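Local coordinates for protein endoglucanase (PDB 2E4T) that hydrolyses internal beta-1,4-glucosidic bonds of cellulose and probably xyloglucan, as the family 44 catalytic part of a larger clostridial cellulase, at residues Asp35-Ala40 with Gly403-Thr408; Asn52-Phe57 with Pro149-Asp154. All coordinates share one frame; numbering follows the deposited sequence.

Contact 1 of 2, residues Asp35-Ala40 with Gly403-Thr408. With ZN (zinc ion), chain B; GOL (glycerol), chain G.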
loop_
_atom_site.group_PDB
_atom_site.type_symbol
_atom_site.label_atom_id
_atom_site.label_comp_id
_atom_site.label_asym_id
_atom_site.label_seq_id
_atom_site.Cartn_x
_atom_site.Cartn_y
_atom_site.Cartn_z
ATOM N N ASP A 35 0.194 11.982 10.636
ATOM C CA ASP A 35 0.348 13.421 10.485
ATOM C C ASP A 35 0.782 13.725 9.040
ATOM O O ASP A 35 1.899 14.187 8.761
ATOM C CB ASP A 35 1.421 13.925 11.428
ATOM C CG ASP A 35 1.219 13.444 12.848
ATOM O OD1 ASP A 35 0.083 13.611 13.370
ATOM O OD2 ASP A 35 2.191 12.952 13.504
ATOM N N ALA A 36 -0.099 13.372 8.110
ATOM C CA ALA A 36 0.178 13.585 6.685
ATOM C C ALA A 36 -1.173 13.633 6.008
ATOM O O ALA A 36 -2.168 13.033 6.471
ATOM C CB ALA A 36 0.984 12.449 6.089
ATOM N N THR A 37 -1.224 14.335 4.881
ATOM C CA THR A 37 -2.393 14.294 4.007
ATOM C C THR A 37 -2.279 13.040 3.164
ATOM O O THR A 37 -1.286 12.868 2.405
ATOM C CB THR A 37 -2.404 15.561 3.133
ATOM O OG1 THR A 37 -2.446 16.716 3.998
ATOM C CG2 THR A 37 -3.557 15.546 2.161
ATOM N N VAL A 38 -3.171 12.086 3.377
ATOM C CA VAL A 38 -3.127 10.824 2.653
ATOM C C VAL A 38 -4.306 10.737 1.712
ATOM O O VAL A 38 -5.323 11.411 1.853
ATOM C CB VAL A 38 -3.096 9.602 3.605
ATOM C CG1 VAL A 38 -1.891 9.686 4.562
ATOM C CG2 VAL A 38 -4.384 9.412 4.384
ATOM N N THR A 39 -4.151 9.834 0.702
ATOM C CA THR A 39 -5.176 9.735 -0.347
ATOM C C THR A 39 -5.843 8.365 -0.405
ATOM O O THR A 39 -6.696 8.121 -1.245
ATOM C CB THR A 39 -4.580 10.075 -1.705
ATOM O OG1 THR A 39 -3.572 9.102 -1.997
ATOM C CG2 THR A 39 -3.977 11.476 -1.722
ATOM N N ALA A 40 -5.469 7.482 0.540
ATOM C CA ALA A 40 -6.175 6.212 0.698
ATOM C C ALA A 40 -5.978 5.805 2.178
ATOM O O ALA A 40 -4.966 6.108 2.797
ATOM C CB ALA A 40 -5.626 5.108 -0.235
ATOM N N GLY A 403 7.787 12.795 3.600
ATOM C CA GLY A 403 7.897 12.218 2.263
ATOM C C GLY A 403 6.539 12.127 1.561
ATOM O O GLY A 403 6.431 12.382 0.343
ATOM N N ILE A 404 5.498 11.774 2.337
ATOM C CA ILE A 404 4.136 11.743 1.787
ATOM C C ILE A 404 3.662 13.175 1.453
ATOM O O ILE A 404 3.184 13.440 0.340
ATOM C CB ILE A 404 3.163 11.047 2.777
ATOM C CG1 ILE A 404 3.558 9.580 2.943
ATOM C CG2 ILE A 404 1.739 11.207 2.307
ATOM C CD1 ILE A 404 2.882 8.891 4.129
ATOM N N ASN A 405 3.754 14.099 2.438
ATOM C CA ASN A 405 3.263 15.464 2.197
ATOM C C ASN A 405 4.006 16.155 1.069
ATOM O O ASN A 405 3.447 17.070 0.435
ATOM C CB ASN A 405 3.362 16.308 3.479
ATOM C CG ASN A 405 2.219 16.036 4.426
ATOM O OD1 ASN A 405 1.136 15.592 4.066
ATOM N ND2 ASN A 405 2.483 16.369 5.725
ATOM N N LEU A 406 5.251 15.779 0.787
ATOM C CA LEU A 406 5.975 16.395 -0.333
ATOM C C LEU A 406 5.166 16.186 -1.642
ATOM O O LEU A 406 5.238 17.037 -2.553
ATOM C CB LEU A 406 7.362 15.820 -0.440
ATOM C CG LEU A 406 8.329 16.640 -1.308
ATOM C CD1 LEU A 406 8.648 17.998 -0.727
ATOM C CD2 LEU A 406 9.609 15.815 -1.560
ATOM N N TYR A 407 4.449 15.056 -1.730
ATOM C CA TYR A 407 3.581 14.793 -2.862
ATOM C C TYR A 407 2.166 15.308 -2.669
ATOM O O TYR A 407 1.554 15.790 -3.635
ATOM C CB TYR A 407 3.497 13.290 -3.163
ATOM C CG TYR A 407 4.774 12.740 -3.748
ATOM C CD1 TYR A 407 4.880 12.527 -5.146
ATOM C CD2 TYR A 407 5.865 12.422 -2.939
ATOM C CE1 TYR A 407 6.026 12.023 -5.707
ATOM C CE2 TYR A 407 7.047 11.939 -3.483
ATOM C CZ TYR A 407 7.131 11.701 -4.889
ATOM O OH TYR A 407 8.281 11.239 -5.472
ATOM N N THR A 408 1.589 15.178 -1.483
ATOM C CA THR A 408 0.159 15.391 -1.324
ATOM C C THR A 408 -0.219 16.763 -0.816
ATOM O O THR A 408 -1.412 17.138 -0.924
ATOM C CB THR A 408 -0.438 14.331 -0.356
ATOM O OG1 THR A 408 0.209 14.591 0.905
ATOM C CG2 THR A 408 -0.230 12.930 -0.834
HETATM ZN ZN ZN B . 3.939 12.349 12.855
HETATM C C1 GOL G . 5.338 15.479 9.697
HETATM O O1 GOL G . 5.365 16.516 10.661
HETATM C C2 GOL G . 4.745 15.982 8.387
HETATM O O2 GOL G . 3.419 16.449 8.595
HETATM C C3 GOL G . 5.598 17.062 7.784
HETATM O O3 GOL G . 5.109 17.347 6.465
HETATM O O HOH W 1 -0.558 18.059 5.683
#
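Asn405 and Thr408 grip both backbone polar atoms of Thr37 from one side of the helix, about a turn apart, and the Asn405 side chain can be followed atom by atom. Its CB lies near the bound glycerol. CG stands anti to the carbonyl carbon (chi1 -80°), and the amide beyond it bonds the loop through OD1 and the glycerol through ND2. OD1 accepts from Thr37 N at 2.8 Å; with an N-H...O angle of 167° and the donor in the carbonyl plane, this bond is nearly straight. The same oxygen comes within 3.4 Å of Ala36 CA and receives a weak bond from a water that also pairs with Thr37 OG1. ND2 donates to glycerol O3 at 2.9 Å, while glycerol O2 donates to Asp35 O. The molecule, probably from the crystallisation liquor, thus joins the two segments.

In the TIM barrel, 35-40 belongs to the connection between strands 26-30 and 40-43, whereas 403-408 ends helix 398-408, which follows strand 388-391. The contact therefore joins the loop after the first barrel strand to the helix after the last, 26-30 and 388-391 being neighbours in the sheet.

Thr408 provides the second polar grip: chi1 of 63° puts its OG1 where it donates to Thr37 O at 2.7 Å, tilted out of the carbonyl plane. Its methyl CG2 lies 4.1 Å from Thr39 CG2. Thr37 OG1 has another partner, Asn409 ND2. Beside these bonds, Ile404 CG2 packs on Ala36 CB and approaches Thr37 O at 3.5 Å. Asp35, at the start of 35-40, turns its carboxylate from the helix segment, and OD2 binds zinc at 2.0 Å; Ala395 O and Glu401 OE1 are the other two protein ligands.

Contact 2 of 2, residues Asn52-Phe57 with Pro149-Asp154; sequences NWENNF and PDTEDD. With CA (calcium ion), chain C.
Glu54 reaches across to Pro149, Asp150 and Thr151 and shares a calcium ion with the second segment; this is a calcium site bridging two loops of the TIM-barrel domain, one after strand 40-43 and the other just before strand 155-157, consistent with a structural role.

Metal bonds come first. Beyond CG the Glu54 chain is extended (chi2 -175°), and both carboxylate oxygens bind the ion, OE1 and OE2 each at 2.5 Å. The 149-154 loop supplies Asp150 O at 2.3 Å and Asp153 OD1, two waters add to these, and Tyr155 O brings the ligands to seven. Glu54 OE1 and Asp150 O approach to 3.2 Å without a hydrogen bond, as expected of oxygens drawn together by one cation. The ion probably also offsets the repulsion between the Glu54 and Asp153 carboxylates.

Apolar contacts flank the site. Trp53 and Pro149 meet tip to tip: Pro149 CG lies over the six-membered ring, 3.9 Å from its centroid and 27° off the normal, a CH-pi contact. Phe161 stacks on the same indole. Pro149 and Glu54 lie alongside, pointing opposite ways, CB and CG of the proline against Glu54 CG, while Thr151 CG2 touches Glu54 CB.

Hydrogen bonds shape the loops. Asn52 OD1 and Asp150 OD1 each accept from the backbone N two residues on, making Asx turns; Asp150 gives the metal its carbonyl O, and its carboxylate OD1 takes Glu152 N. Both water ligands are steered by Asp153: one donates to OD2, the other to its backbone O, each at 2.8 Å.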
loop_
_atom_site.group_PDB
_atom_site.type_symbol
_atom_site.label_atom_id
_atom_site.label_comp_id
_atom_site.label_asym_id
_atom_site.label_seq_id
_atom_site.Cartn_x
_atom_site.Cartn_y
_atom_site.Cartn_z
ATOM N N ASN A 52 -15.442 -9.288 13.758
ATOM C CA ASN A 52 -16.840 -9.643 13.570
ATOM C C ASN A 52 -17.650 -8.363 13.431
ATOM O O ASN A 52 -17.840 -7.637 14.404
ATOM C CB ASN A 52 -17.305 -10.447 14.780
ATOM C CG ASN A 52 -18.733 -10.914 14.673
ATOM O OD1 ASN A 52 -19.526 -10.374 13.895
ATOM N ND2 ASN A 52 -19.065 -11.942 15.468
ATOM N N TRP A 53 -18.165 -8.072 12.217
ATOM C CA TRP A 53 -18.858 -6.812 12.017
ATOM C C TRP A 53 -20.151 -6.716 12.860
ATOM O O TRP A 53 -20.661 -5.614 13.087
ATOM C CB TRP A 53 -19.200 -6.611 10.525
ATOM C CG TRP A 53 -20.361 -7.414 10.030
ATOM C CD1 TRP A 53 -20.376 -8.728 9.673
ATOM C CD2 TRP A 53 -21.695 -6.912 9.792
ATOM N NE1 TRP A 53 -21.640 -9.098 9.229
ATOM C CE2 TRP A 53 -22.447 -8.002 9.295
ATOM C CE3 TRP A 53 -22.301 -5.657 9.918
ATOM C CZ2 TRP A 53 -23.790 -7.846 8.895
ATOM C CZ3 TRP A 53 -23.621 -5.507 9.530
ATOM C CH2 TRP A 53 -24.343 -6.591 9.021
ATOM N N GLU A 54 -20.696 -7.867 13.274
ATOM C CA GLU A 54 -21.974 -7.806 13.990
ATOM C C GLU A 54 -21.841 -7.199 15.368
ATOM O O GLU A 54 -22.777 -6.571 15.856
ATOM C CB GLU A 54 -22.588 -9.203 14.112
ATOM C CG GLU A 54 -22.820 -9.888 12.772
ATOM C CD GLU A 54 -23.548 -11.231 12.916
ATOM O OE1 GLU A 54 -23.606 -11.785 14.064
ATOM O OE2 GLU A 54 -24.062 -11.756 11.894
ATOM N N ASN A 55 -20.683 -7.436 16.018
ATOM C CA ASN A 55 -20.478 -7.003 17.428
ATOM C C ASN A 55 -19.173 -6.288 17.650
ATOM O O ASN A 55 -18.921 -5.836 18.775
ATOM C CB ASN A 55 -20.667 -8.185 18.363
ATOM C CG ASN A 55 -19.714 -9.284 18.045
ATOM O OD1 ASN A 55 -18.622 -9.072 17.490
ATOM N ND2 ASN A 55 -20.108 -10.511 18.397
ATOM N N ASN A 56 -18.323 -6.140 16.619
ATOM C CA ASN A 56 -17.059 -5.392 16.670
ATOM C C ASN A 56 -15.930 -6.069 17.451
ATOM O O ASN A 56 -14.865 -5.441 17.575
ATOM C CB ASN A 56 -17.248 -3.948 17.118
ATOM C CG ASN A 56 -18.206 -3.235 16.212
ATOM O OD1 ASN A 56 -17.902 -2.985 15.024
ATOM N ND2 ASN A 56 -19.380 -2.915 16.727
ATOM N N PHE A 57 -16.130 -7.290 17.928
ATOM C CA PHE A 57 -15.032 -7.986 18.569
ATOM C C PHE A 57 -14.027 -8.451 17.521
ATOM O O PHE A 57 -14.342 -8.602 16.327
ATOM C CB PHE A 57 -15.550 -9.172 19.389
ATOM C CG PHE A 57 -16.507 -8.747 20.481
ATOM C CD1 PHE A 57 -16.163 -7.774 21.394
ATOM C CD2 PHE A 57 -17.737 -9.396 20.652
ATOM C CE1 PHE A 57 -17.022 -7.412 22.417
ATOM C CE2 PHE A 57 -18.620 -9.044 21.654
ATOM C CZ PHE A 57 -18.253 -8.050 22.537
ATOM N N PRO A 149 -28.122 -7.456 12.049
ATOM C CA PRO A 149 -27.790 -8.875 11.914
ATOM C C PRO A 149 -28.007 -9.603 13.213
ATOM O O PRO A 149 -27.951 -9.040 14.298
ATOM C CB PRO A 149 -26.296 -8.830 11.544
ATOM C CG PRO A 149 -25.770 -7.542 12.106
ATOM C CD PRO A 149 -26.937 -6.594 11.828
ATOM N N ASP A 150 -28.299 -10.887 13.091
ATOM C CA ASP A 150 -28.601 -11.727 14.260
ATOM C C ASP A 150 -27.342 -12.124 14.977
ATOM O O ASP A 150 -26.558 -12.891 14.450
ATOM C CB ASP A 150 -29.377 -12.948 13.797
ATOM C CG ASP A 150 -29.838 -13.827 14.926
ATOM O OD1 ASP A 150 -29.509 -13.559 16.122
ATOM O OD2 ASP A 150 -30.625 -14.763 14.642
ATOM N N THR A 151 -27.135 -11.582 16.162
ATOM C CA THR A 151 -25.947 -11.869 16.911
ATOM C C THR A 151 -26.065 -13.207 17.659
ATOM O O THR A 151 -25.065 -13.661 18.245
ATOM C CB THR A 151 -25.598 -10.766 17.924
ATOM O OG1 THR A 151 -26.774 -10.545 18.719
ATOM C CG2 THR A 151 -25.233 -9.489 17.207
ATOM N N GLU A 152 -27.220 -13.862 17.618
ATOM C CA GLU A 152 -27.440 -15.063 18.429
ATOM C C GLU A 152 -27.173 -16.374 17.662
ATOM O O GLU A 152 -27.086 -17.471 18.263
ATOM C CB GLU A 152 -28.838 -14.991 19.063
ATOM C CG GLU A 152 -29.012 -13.694 19.921
ATOM C CD GLU A 152 -27.806 -13.444 20.882
ATOM O OE1 GLU A 152 -27.496 -14.332 21.724
ATOM O OE2 GLU A 152 -27.133 -12.379 20.786
ATOM N N ASP A 153 -27.071 -16.304 16.343
ATOM C CA ASP A 153 -26.889 -17.464 15.545
ATOM C C ASP A 153 -25.402 -17.752 15.417
ATOM O O ASP A 153 -24.546 -17.093 16.048
ATOM C CB ASP A 153 -27.637 -17.349 14.223
ATOM C CG ASP A 153 -27.066 -16.325 13.278
ATOM O OD1 ASP A 153 -25.993 -15.796 13.589
ATOM O OD2 ASP A 153 -27.735 -16.036 12.243
ATOM N N ASP A 154 -25.090 -18.769 14.638
ATOM C CA ASP A 154 -23.729 -19.313 14.561
ATOM C C ASP A 154 -22.865 -18.732 13.432
ATOM O O ASP A 154 -21.702 -19.129 13.292
ATOM C CB ASP A 154 -23.770 -20.850 14.389
ATOM C CG ASP A 154 -24.385 -21.562 15.573
ATOM O OD1 ASP A 154 -24.424 -20.950 16.663
ATOM O OD2 ASP A 154 -24.760 -22.746 15.394
HETATM CA CA CA C . -24.871 -13.735 13.085
HETATM O O HOH W 2 -22.503 -12.816 18.534
HETATM O O HOH W 3 -26.429 -13.809 11.288
HETATM O O HOH W 4 -23.732 -14.626 14.987
#

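The two contacts lie far apart, with centres about 36 Å from each other and nearest atoms about 20 Å. Both segments of contact 2 fall between those of contact 1 along the chain: 35-40 comes first, then 52-57 and 149-154, and 403-408 last. Strand 40-43 of the eight-stranded parallel sheet links the first two segments, since 35-40 leads into it and 52-57 follows it. The centre of contact 1 lies about 13 Å from the chain centre, on the helix that leads toward the nine-stranded sheet; that of contact 2 sits about 29 Å from the chain centre. Zinc and calcium thus mark separate regions of the same catalytic part.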